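Local coordinates for protein enoyl-CoA hydratase subunit I (Geobacillus kaustophilus, PDB 2PBP) that probably catalyses the reversible hydration of trans-2-enoyl-CoA thioesters to 3-hydroxyacyl-CoA, a step of fatty-acid beta-oxidation, at residues L20-V25 with R31-E36; E112-C117 with A126-P131; R146-K149 with R155-E158; A164-K169 with L174-R179. One frame throughout, in Å; residues are numbered along the deposited sequence.

Interaction 1. Residues L20-V25 with R31-E36; sequences LARPDV and RQMVAE
Met33 meets Leu20 and Arg22 in a small, buried apolar contact where the loop leaving strand 15-20 passes the first turn of helix 31-46. The methionine methyl does the touching: CE lies 3.8 Å from both CB and CG of Arg22, and 4.3 Å from CB of Leu20. With CG anti to the backbone N (chi1 172°) and bends at chi2 and chi3, the flexible thioether can fold its end against the loop.

Strand 15-20, this helix and strand 52-57, a parallel neighbour of the first strand, form a beta-alpha-beta unit of the crotonase fold, so Met33 packs near the start of the crossover. Ile7 of the edge strand touches both Leu20 and Met33. Arg22 serves two ends: its aliphatic base lines the methionine methyl, while its bent chain returns the guanidinium to its own loop. There NE and NH2 grip Asp24 side-on, each reaching the syn lone pair of a separate oxygen, with NE 2.9 Å from Asp24 OD1. Val25 CG2 rests over one guanidinium face. Across one turn of the helix, Gln32 NE2 donates to Glu36 OE2 at 3.1 Å, while Glu36 OE1 accepts from the backbone N of Val5 and Ser6.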
loop_
_atom_site.group_PDB
_atom_site.type_symbol
_atom_site.label_atom_id
_atom_site.label_comp_id
_atom_site.label_asym_id
_atom_site.label_seq_id
_atom_site.Cartn_x
_atom_site.Cartn_y
_atom_site.Cartn_z
ATOM N N LEU A 20 6.997 -9.294 26.451
ATOM C CA LEU A 20 8.242 -10.038 26.627
ATOM C C LEU A 20 8.620 -9.754 28.076
ATOM O O LEU A 20 8.679 -8.591 28.486
ATOM C CB LEU A 20 9.321 -9.525 25.669
ATOM C CG LEU A 20 8.901 -9.468 24.195
ATOM C CD1 LEU A 20 10.119 -9.187 23.324
ATOM C CD2 LEU A 20 8.256 -10.782 23.790
ATOM N N ALA A 21 8.874 -10.809 28.845
ATOM C CA ALA A 21 9.171 -10.654 30.264
ATOM C C ALA A 21 10.555 -11.063 30.766
ATOM O O ALA A 21 10.668 -11.745 31.788
ATOM C CB ALA A 21 8.102 -11.376 31.077
ATOM N N ARG A 22 11.604 -10.649 30.060
ATOM C CA ARG A 22 12.965 -10.948 30.491
ATOM C C ARG A 22 13.799 -9.672 30.443
ATOM O O ARG A 22 14.846 -9.621 29.797
ATOM C CB ARG A 22 13.598 -12.036 29.610
ATOM C CG ARG A 22 13.072 -13.444 29.879
ATOM C CD ARG A 22 13.306 -13.873 31.334
ATOM N NE ARG A 22 14.718 -13.826 31.713
ATOM C CZ ARG A 22 15.636 -14.718 31.342
ATOM N NH1 ARG A 22 15.304 -15.749 30.580
ATOM N NH2 ARG A 22 16.896 -14.568 31.728
ATOM N N PRO A 23 13.341 -8.619 31.141
ATOM C CA PRO A 23 14.048 -7.336 31.174
ATOM C C PRO A 23 15.463 -7.455 31.728
ATOM O O PRO A 23 16.317 -6.628 31.429
ATOM C CB PRO A 23 13.144 -6.467 32.046
ATOM C CG PRO A 23 12.535 -7.462 32.982
ATOM C CD PRO A 23 12.185 -8.596 32.057
ATOM N N ASP A 24 15.699 -8.489 32.532
ATOM C CA ASP A 24 17.015 -8.724 33.120
ATOM C C ASP A 24 18.069 -8.936 32.029
ATOM O O ASP A 24 19.261 -8.723 32.254
ATOM C CB ASP A 24 16.967 -9.936 34.049
ATOM C CG ASP A 24 16.471 -11.185 33.353
ATOM O OD1 ASP A 24 15.303 -11.199 32.907
ATOM O OD2 ASP A 24 17.250 -12.151 33.247
ATOM N N VAL A 25 17.626 -9.364 30.850
ATOM C CA VAL A 25 18.531 -9.561 29.720
ATOM C C VAL A 25 18.013 -8.780 28.513
ATOM O O VAL A 25 18.261 -9.136 27.360
ATOM C CB VAL A 25 18.684 -11.061 29.357
ATOM C CG1 VAL A 25 19.425 -11.785 30.474
ATOM C CG2 VAL A 25 17.321 -11.702 29.135
ATOM N N ARG A 31 16.505 -18.471 20.952
ATOM C CA ARG A 31 15.601 -19.396 20.287
ATOM C C ARG A 31 14.435 -19.757 21.209
ATOM O O ARG A 31 13.303 -19.921 20.753
ATOM C CB ARG A 31 16.337 -20.668 19.854
ATOM C CG ARG A 31 17.381 -20.458 18.762
ATOM C CD ARG A 31 17.792 -21.788 18.145
ATOM N NE ARG A 31 18.273 -22.735 19.151
ATOM C CZ ARG A 31 19.470 -22.675 19.723
ATOM N NH1 ARG A 31 20.321 -21.715 19.388
ATOM N NH2 ARG A 31 19.814 -23.573 20.636
ATOM N N GLN A 32 14.707 -19.868 22.507
ATOM C CA GLN A 32 13.664 -20.210 23.471
ATOM C C GLN A 32 12.607 -19.109 23.556
ATOM O O GLN A 32 11.407 -19.388 23.562
ATOM C CB GLN A 32 14.276 -20.449 24.855
ATOM C CG GLN A 32 13.265 -20.767 25.952
ATOM C CD GLN A 32 12.372 -21.942 25.603
ATOM O OE1 GLN A 32 12.813 -22.911 24.983
ATOM N NE2 GLN A 32 11.109 -21.868 26.015
ATOM N N MET A 33 13.061 -17.861 23.624
ATOM C CA MET A 33 12.157 -16.715 23.701
ATOM C C MET A 33 11.274 -16.648 22.455
ATOM O O MET A 33 10.059 -16.473 22.549
ATOM C CB MET A 33 12.967 -15.417 23.840
ATOM C CG MET A 33 12.148 -14.129 23.749
ATOM S SD MET A 33 10.973 -13.884 25.104
ATOM C CE MET A 33 11.980 -12.885 26.231
ATOM N N VAL A 34 11.889 -16.792 21.285
ATOM C CA VAL A 34 11.141 -16.752 20.033
ATOM C C VAL A 34 10.076 -17.845 19.997
ATOM O O VAL A 34 8.941 -17.595 19.588
ATOM C CB VAL A 34 12.080 -16.911 18.815
ATOM C CG1 VAL A 34 11.264 -16.983 17.523
ATOM C CG2 VAL A 34 13.056 -15.739 18.764
ATOM N N ALA A 35 10.435 -19.052 20.432
ATOM C CA ALA A 35 9.487 -20.159 20.438
ATOM C C ALA A 35 8.274 -19.827 21.303
ATOM O O ALA A 35 7.142 -20.122 20.928
ATOM C CB ALA A 35 10.160 -21.434 20.938
ATOM N N GLU A 36 8.507 -19.208 22.456
ATOM C CA GLU A 36 7.404 -18.843 23.340
ATOM C C GLU A 36 6.528 -17.773 22.696
ATOM O O GLU A 36 5.300 -17.816 22.799
ATOM C CB GLU A 36 7.934 -18.351 24.690
ATOM C CG GLU A 36 8.510 -19.470 25.552
ATOM C CD GLU A 36 8.886 -19.007 26.944
ATOM O OE1 GLU A 36 8.046 -18.361 27.603
ATOM O OE2 GLU A 36 10.021 -19.294 27.383
#

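Interaction 2. Residues E112-C117 with A126-P131; sequences ELALSC and AEFGFP
Helix 109-115 of the crotonase fold packs on strand 127-129 of the smaller sheet and the residue after it, through Glu112, Ala114 and Leu115 on one side and Phe128 and Phe130 on the other. Both phenylalanines present ring edges. Around Phe130, CE1 lies 3.5 Å from Glu112 CG, and CZ lies 4.1 Å from Leu115 CD1; both aliphatic carbons sit near the ring plane. The leucine and the phenylalanine come from opposite directions, whereas the glutamate chain runs at a slant past the ring edge, its carboxylate plane turned 76° from the ring plane. Phe128, two residues back along the chain, turns its edge at CE1 to Ala114 CB, 4.4 Å away. Alanine suits that place because its side chain is short enough for the helix to lie close to an aromatic ring.

Phe111 engages both aromatics, stacking with Phe130 and meeting the Phe128 ring with planes inclined by about 45°. Within the segment, Ser116 OG donates back to Glu112 O at 2.8 Å, tilted 25° from the carbonyl plane, and Lys154 of the second subunit donates to the backbone O of Leu115 and Cys117.

Glu112 thus divides its chemistry: its methylene packs on an aromatic edge, while OE2 accepts from the backbone N of Ala141 and Gly143, two bonds that probably fix the direction of the buried carboxylate.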
loop_
_atom_site.group_PDB
_atom_site.type_symbol
_atom_site.label_atom_id
_atom_site.label_comp_id
_atom_site.label_asym_id
_atom_site.label_seq_id
_atom_site.Cartn_x
_atom_site.Cartn_y
_atom_site.Cartn_z
ATOM N N GLU A 112 13.693 -7.065 13.936
ATOM C CA GLU A 112 13.002 -8.013 13.067
ATOM C C GLU A 112 11.630 -8.402 13.619
ATOM O O GLU A 112 10.700 -8.652 12.854
ATOM C CB GLU A 112 13.885 -9.246 12.834
ATOM C CG GLU A 112 15.094 -8.908 11.957
ATOM C CD GLU A 112 16.163 -9.984 11.936
ATOM O OE1 GLU A 112 16.607 -10.405 13.026
ATOM O OE2 GLU A 112 16.569 -10.395 10.827
ATOM N N LEU A 113 11.496 -8.436 14.943
ATOM C CA LEU A 113 10.211 -8.765 15.553
ATOM C C LEU A 113 9.223 -7.624 15.289
ATOM O O LEU A 113 8.073 -7.859 14.916
ATOM C CB LEU A 113 10.368 -8.983 17.063
ATOM C CG LEU A 113 9.090 -9.314 17.842
ATOM C CD1 LEU A 113 8.472 -10.614 17.318
ATOM C CD2 LEU A 113 9.419 -9.444 19.325
ATOM N N ALA A 114 9.672 -6.386 15.474
ATOM C CA ALA A 114 8.798 -5.242 15.233
ATOM C C ALA A 114 8.377 -5.196 13.762
ATOM O O ALA A 114 7.214 -4.942 13.449
ATOM C CB ALA A 114 9.502 -3.942 15.618
ATOM N N LEU A 115 9.324 -5.454 12.864
ATOM C CA LEU A 115 9.040 -5.432 11.435
ATOM C C LEU A 115 8.046 -6.524 11.029
ATOM O O LEU A 115 7.354 -6.394 10.019
ATOM C CB LEU A 115 10.342 -5.573 10.634
ATOM C CG LEU A 115 11.313 -4.386 10.726
ATOM C CD1 LEU A 115 12.643 -4.754 10.095
ATOM C CD2 LEU A 115 10.710 -3.163 10.036
ATOM N N SER A 116 7.974 -7.591 11.822
ATOM C CA SER A 116 7.057 -8.693 11.545
ATOM C C SER A 116 5.612 -8.309 11.869
ATOM O O SER A 116 4.675 -8.984 11.454
ATOM C CB SER A 116 7.450 -9.937 12.349
ATOM O OG SER A 116 8.734 -10.406 11.974
ATOM N N CYS A 117 5.432 -7.224 12.616
ATOM C CA CYS A 117 4.091 -6.769 12.960
ATOM C C CYS A 117 3.538 -5.926 11.813
ATOM O O CYS A 117 4.286 -5.515 10.928
ATOM C CB CYS A 117 4.122 -5.960 14.259
ATOM S SG CYS A 117 4.565 -6.977 15.700
ATOM N N ALA A 126 12.539 4.585 21.964
ATOM C CA ALA A 126 12.859 3.547 20.989
ATOM C C ALA A 126 13.967 3.858 19.991
ATOM O O ALA A 126 14.105 4.980 19.506
ATOM C CB ALA A 126 11.591 3.146 20.235
ATOM N N GLU A 127 14.746 2.827 19.689
ATOM C CA GLU A 127 15.833 2.900 18.723
ATOM C C GLU A 127 15.799 1.568 17.990
ATOM O O GLU A 127 15.551 0.534 18.599
ATOM C CB GLU A 127 17.185 3.080 19.416
ATOM C CG GLU A 127 17.474 4.508 19.853
ATOM C CD GLU A 127 18.935 4.715 20.214
ATOM O OE1 GLU A 127 19.387 4.141 21.225
ATOM O OE2 GLU A 127 19.631 5.450 19.479
ATOM N N PHE A 128 16.038 1.603 16.686
ATOM C CA PHE A 128 16.012 0.397 15.866
ATOM C C PHE A 128 17.347 0.236 15.160
ATOM O O PHE A 128 17.930 1.215 14.697
ATOM C CB PHE A 128 14.903 0.505 14.817
ATOM C CG PHE A 128 13.544 0.781 15.393
ATOM C CD1 PHE A 128 12.684 -0.266 15.710
ATOM C CD2 PHE A 128 13.121 2.091 15.617
ATOM C CE1 PHE A 128 11.420 -0.017 16.240
ATOM C CE2 PHE A 128 11.859 2.353 16.147
ATOM C CZ PHE A 128 11.005 1.297 16.459
ATOM N N GLY A 129 17.834 -0.993 15.068
ATOM C CA GLY A 129 19.101 -1.200 14.392
ATOM C C GLY A 129 19.485 -2.656 14.233
ATOM O O GLY A 129 18.876 -3.537 14.842
ATOM N N PHE A 130 20.503 -2.894 13.412
ATOM C CA PHE A 130 21.013 -4.234 13.145
ATOM C C PHE A 130 22.513 -4.252 13.414
ATOM O O PHE A 130 23.323 -4.112 12.499
ATOM C CB PHE A 130 20.747 -4.620 11.690
ATOM C CG PHE A 130 19.302 -4.873 11.389
ATOM C CD1 PHE A 130 18.628 -5.925 12.005
ATOM C CD2 PHE A 130 18.609 -4.060 10.500
ATOM C CE1 PHE A 130 17.282 -6.163 11.736
ATOM C CE2 PHE A 130 17.264 -4.289 10.225
ATOM C CZ PHE A 130 16.599 -5.344 10.845
ATOM N N PRO A 131 22.899 -4.423 14.684
ATOM C CA PRO A 131 24.311 -4.452 15.066
ATOM C C PRO A 131 25.016 -5.763 14.732
ATOM O O PRO A 131 26.215 -5.897 14.976
ATOM C CB PRO A 131 24.259 -4.180 16.566
ATOM C CG PRO A 131 23.011 -4.900 16.973
ATOM C CD PRO A 131 22.031 -4.506 15.875
#

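Interaction 3. Residues R146-K149 with R155-E158; sequences RLTK and RALE
Ala156 points its methyl at Leu147 and Thr148, joining helices 143-151 and 153-162, two consecutive helices of the crotonase fold separated by a very short break. The small alanine is the key to the approach: the CA atoms of Thr148 and Ala156 are 5.3 Å apart, a spacing that leaves little room for a larger side chain between the backbones.

The two residues of helix 143-151 meet it differently. Leu147 has CG anti to the backbone N (chi1 -170°), which carries its branched end to Ala156. Its CD2 methyl reaches the alanine from the side of the backbone, 4.2 Å from Ala156 O and 4.3 Å from Ala156 CB. Leucine suits this buried place because it also serves the interior, where it touches Phe130 and Ile176.

Thr148 instead lies beside the alanine methyl with its polar branch. OG1 stands beside the backbone N (chi1 -61°), close enough to its own preceding turn to bond to Thr144 O, and CG2 takes the position anti to the backbone N. A hydroxyl satisfied within its own helix can border an apolar methyl without losing a polar partner, which suits threonine to this partly exposed edge. Arg155, next to the alanine, turns back to the first helix, where its NE bonds to Ile151 O. At the closest approach of the two segments, Ala156 CB is 3.6 Å from Thr148 OG1 and 3.9 Å from Thr148 CA.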
loop_
_atom_site.group_PDB
_atom_site.type_symbol
_atom_site.label_atom_id
_atom_site.label_comp_id
_atom_site.label_asym_id
_atom_site.label_seq_id
_atom_site.Cartn_x
_atom_site.Cartn_y
_atom_site.Cartn_z
ATOM N N ARG A 146 12.822 -7.231 4.887
ATOM C CA ARG A 146 11.790 -6.263 5.225
ATOM C C ARG A 146 12.277 -4.817 5.212
ATOM O O ARG A 146 11.552 -3.929 4.763
ATOM C CB ARG A 146 11.163 -6.606 6.581
ATOM C CG ARG A 146 10.339 -7.900 6.570
ATOM C CD ARG A 146 9.440 -7.989 7.800
ATOM N NE ARG A 146 8.461 -9.072 7.714
ATOM C CZ ARG A 146 8.654 -10.308 8.164
ATOM N NH1 ARG A 146 9.800 -10.643 8.744
ATOM N NH2 ARG A 146 7.693 -11.215 8.037
ATOM N N LEU A 147 13.496 -4.568 5.681
ATOM C CA LEU A 147 14.008 -3.199 5.684
ATOM C C LEU A 147 14.177 -2.678 4.256
ATOM O O LEU A 147 13.797 -1.549 3.951
ATOM C CB LEU A 147 15.353 -3.109 6.422
ATOM C CG LEU A 147 15.836 -1.675 6.686
ATOM C CD1 LEU A 147 14.913 -1.018 7.706
ATOM C CD2 LEU A 147 17.268 -1.675 7.216
ATOM N N THR A 148 14.739 -3.508 3.380
ATOM C CA THR A 148 14.955 -3.113 1.993
ATOM C C THR A 148 13.641 -2.816 1.268
ATOM O O THR A 148 13.549 -1.861 0.496
ATOM C CB THR A 148 15.725 -4.206 1.224
ATOM O OG1 THR A 148 17.013 -4.391 1.830
ATOM C CG2 THR A 148 15.914 -3.805 -0.236
ATOM N N LYS A 149 12.625 -3.633 1.512
ATOM C CA LYS A 149 11.337 -3.413 0.866
ATOM C C LYS A 149 10.698 -2.117 1.352
ATOM O O LYS A 149 10.002 -1.440 0.596
ATOM C CB LYS A 149 10.393 -4.591 1.126
ATOM C CG LYS A 149 10.819 -5.884 0.437
ATOM C CD LYS A 149 9.732 -6.942 0.515
ATOM C CE LYS A 149 10.162 -8.240 -0.162
ATOM N NZ LYS A 149 10.464 -8.066 -1.613
ATOM N N ARG A 155 19.279 3.140 1.087
ATOM C CA ARG A 155 19.230 3.469 2.501
ATOM C C ARG A 155 19.410 2.231 3.379
ATOM O O ARG A 155 20.072 2.286 4.414
ATOM C CB ARG A 155 17.915 4.193 2.822
ATOM C CG ARG A 155 17.859 5.595 2.219
ATOM C CD ARG A 155 16.567 6.330 2.532
ATOM N NE ARG A 155 15.420 5.677 1.914
ATOM C CZ ARG A 155 14.275 6.287 1.631
ATOM N NH1 ARG A 155 14.121 7.573 1.910
ATOM N NH2 ARG A 155 13.285 5.608 1.066
ATOM N N ALA A 156 18.853 1.105 2.947
ATOM C CA ALA A 156 18.955 -0.130 3.718
ATOM C C ALA A 156 20.395 -0.566 3.945
ATOM O O ALA A 156 20.766 -0.929 5.063
ATOM C CB ALA A 156 18.185 -1.244 3.024
ATOM N N LEU A 157 21.206 -0.537 2.890
ATOM C CA LEU A 157 22.601 -0.956 3.012
ATOM C C LEU A 157 23.385 -0.079 3.977
ATOM O O LEU A 157 24.294 -0.552 4.658
ATOM C CB LEU A 157 23.273 -0.985 1.637
ATOM C CG LEU A 157 22.844 -2.177 0.771
ATOM C CD1 LEU A 157 23.427 -2.046 -0.628
ATOM C CD2 LEU A 157 23.303 -3.478 1.435
ATOM N N GLU A 158 23.026 1.197 4.044
ATOM C CA GLU A 158 23.694 2.117 4.952
ATOM C C GLU A 158 23.516 1.591 6.381
ATOM O O GLU A 158 24.485 1.426 7.126
ATOM C CB GLU A 158 23.076 3.516 4.827
ATOM C CG GLU A 158 23.855 4.619 5.524
ATOM C CD GLU A 158 23.134 5.957 5.485
ATOM O OE1 GLU A 158 22.653 6.347 4.401
ATOM O OE2 GLU A 158 23.049 6.622 6.538
#

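Interaction 4. Residues A164-K169 with L174-R179; sequences ARMSAK and LGIVNR
Met166, Leu174 and Ile176 form the apolar centre of a contact in which the short helix 168-173 carries the chain from an edge strand of the small sheet back to the loop beyond it. The thioether meets two methyl groups. CE is 3.7 Å from Leu174 CD1, and SD is 3.8 Å from Ile176 CD1. Methionine and isoleucine reach toward each other tip to tip, whereas the leucine chain passes at a slant. Met166 is extended as far as SD, with CG anti to the backbone N (chi1 -174°), and turns only at chi3 (-75°), which brings its methyl back to the leucine. Trp159 also touches Met166. Further along, Val177 CB lies 4.4 Å from Ala168 O, a looser contact between a beta-branched side chain and the first turn of the helix.

Polar and backbone features frame this core. Ser167 stands at the N-cap, its OG taking a weak bond from Glu170 N. At the other end Gly175 adopts a positive phi (88°) in a Schellman motif; glycine readily takes up this conformation, where its lack of a CB keeps clear of the preceding carbonyl O. Arg165 and Arg179 lie outside the apolar patch, paired with Glu127 and Glu189, and Lys169 with Glu172.

The Schellman turn at Gly175 ends the helix and lies between Leu174 and Ile176, both of which face the methionine. Since the contacts between the segments are dispersive, the fit depends on shape, and a flexible, polarisable thioether is well suited to lying against two branched side chains.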
loop_
_atom_site.group_PDB
_atom_site.type_symbol
_atom_site.label_atom_id
_atom_site.label_comp_id
_atom_site.label_asym_id
_atom_site.label_seq_id
_atom_site.Cartn_x
_atom_site.Cartn_y
_atom_site.Cartn_z
ATOM N N ALA A 164 24.426 1.046 12.662
ATOM C CA ALA A 164 24.044 2.229 13.426
ATOM C C ALA A 164 22.585 2.171 13.861
ATOM O O ALA A 164 21.759 1.523 13.219
ATOM C CB ALA A 164 24.287 3.486 12.597
ATOM N N ARG A 165 22.267 2.859 14.951
ATOM C CA ARG A 165 20.900 2.870 15.452
ATOM C C ARG A 165 20.057 3.979 14.840
ATOM O O ARG A 165 20.498 5.120 14.704
ATOM C CB ARG A 165 20.889 3.011 16.970
ATOM C CG ARG A 165 21.436 1.812 17.704
ATOM C CD ARG A 165 21.359 2.044 19.193
ATOM N NE ARG A 165 21.980 0.967 19.951
ATOM C CZ ARG A 165 22.092 0.965 21.274
ATOM N NH1 ARG A 165 21.622 1.987 21.977
ATOM N NH2 ARG A 165 22.680 -0.050 21.890
ATOM N N MET A 166 18.829 3.621 14.491
ATOM C CA MET A 166 17.876 4.539 13.888
ATOM C C MET A 166 16.922 5.037 14.978
ATOM O O MET A 166 16.377 4.243 15.744
ATOM C CB MET A 166 17.106 3.789 12.797
ATOM C CG MET A 166 16.159 4.618 11.967
ATOM S SD MET A 166 15.178 3.520 10.929
ATOM C CE MET A 166 16.371 3.053 9.672
ATOM N N SER A 167 16.731 6.351 15.063
ATOM C CA SER A 167 15.830 6.897 16.074
ATOM C C SER A 167 14.385 6.636 15.656
ATOM O O SER A 167 14.106 6.372 14.489
ATOM C CB SER A 167 16.044 8.406 16.229
ATOM O OG SER A 167 15.696 9.084 15.038
ATOM N N ALA A 168 13.468 6.715 16.614
ATOM C CA ALA A 168 12.061 6.495 16.319
ATOM C C ALA A 168 11.575 7.508 15.288
ATOM O O ALA A 168 10.805 7.171 14.390
ATOM C CB ALA A 168 11.234 6.604 17.595
ATOM N N LYS A 169 12.038 8.750 15.410
ATOM C CA LYS A 169 11.632 9.799 14.484
ATOM C C LYS A 169 12.003 9.533 13.025
ATOM O O LYS A 169 11.181 9.741 12.135
ATOM C CB LYS A 169 12.202 11.152 14.923
ATOM C CG LYS A 169 11.794 12.318 14.025
ATOM C CD LYS A 169 10.277 12.390 13.837
ATOM C CE LYS A 169 9.543 12.542 15.165
ATOM N NZ LYS A 169 8.060 12.485 14.991
ATOM N N LEU A 174 10.627 7.492 7.522
ATOM C CA LEU A 174 10.891 6.503 6.482
ATOM C C LEU A 174 9.694 5.599 6.213
ATOM O O LEU A 174 9.695 4.827 5.254
ATOM C CB LEU A 174 12.110 5.652 6.861
ATOM C CG LEU A 174 13.467 6.363 6.867
ATOM C CD1 LEU A 174 14.531 5.441 7.442
ATOM C CD2 LEU A 174 13.833 6.788 5.451
ATOM N N GLY A 175 8.670 5.692 7.056
ATOM C CA GLY A 175 7.489 4.873 6.855
ATOM C C GLY A 175 7.558 3.510 7.515
ATOM O O GLY A 175 6.773 2.614 7.197
ATOM N N ILE A 176 8.514 3.344 8.425
ATOM C CA ILE A 176 8.667 2.085 9.145
ATOM C C ILE A 176 7.764 2.115 10.379
ATOM O O ILE A 176 7.086 1.132 10.689
ATOM C CB ILE A 176 10.126 1.878 9.593
ATOM C CG1 ILE A 176 11.039 1.826 8.363
ATOM C CG2 ILE A 176 10.240 0.598 10.414
ATOM C CD1 ILE A 176 12.530 1.962 8.663
ATOM N N VAL A 177 7.770 3.248 11.075
ATOM C CA VAL A 177 6.955 3.442 12.271
ATOM C C VAL A 177 5.739 4.300 11.923
ATOM O O VAL A 177 5.854 5.296 11.205
ATOM C CB VAL A 177 7.769 4.124 13.398
ATOM C CG1 VAL A 177 6.836 4.648 14.488
ATOM C CG2 VAL A 177 8.754 3.122 14.001
ATOM N N ASN A 178 4.577 3.910 12.435
ATOM C CA ASN A 178 3.339 4.632 12.149
ATOM C C ASN A 178 3.171 5.914 12.962
ATOM O O ASN A 178 2.648 6.913 12.458
ATOM C CB ASN A 178 2.147 3.699 12.359
ATOM C CG ASN A 178 2.088 2.587 11.313
ATOM O OD1 ASN A 178 1.629 2.796 10.189
ATOM N ND2 ASN A 178 2.571 1.407 11.677
ATOM N N ARG A 179 3.604 5.890 14.218
ATOM C CA ARG A 179 3.511 7.069 15.070
ATOM C C ARG A 179 4.447 6.958 16.263
ATOM O O ARG A 179 4.795 5.858 16.700
ATOM C CB ARG A 179 2.076 7.279 15.561
ATOM C CG ARG A 179 1.615 6.287 16.610
ATOM C CD ARG A 179 0.242 6.658 17.151
ATOM N NE ARG A 179 0.199 8.031 17.650
ATOM C CZ ARG A 179 -0.804 8.537 18.362
ATOM N NH1 ARG A 179 -1.852 7.782 18.664
ATOM N NH2 ARG A 179 -0.760 9.799 18.770
#

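How the interactions relate
The four contacts follow one another along the chain without nesting or crossing. Interaction 1 closes the loop from the large sheet into helix 31-46; interaction 2 encloses strand 119-123 of that sheet; interaction 3 closes the short break between helices 143-151 and 153-162; and interaction 4 spans helix 168-173. In space, interactions 2, 3 and 4 touch one another, and interaction 1 joins them only through interaction 2, where Leu20 touches Leu113. Interactions 2 and 4 meet in the small sheet, where Phe128 O and Met166 N are probably hydrogen-bonded. Interaction 3 packs against both, setting its helix pair beside segments 112-117, 126-131 and 174-179.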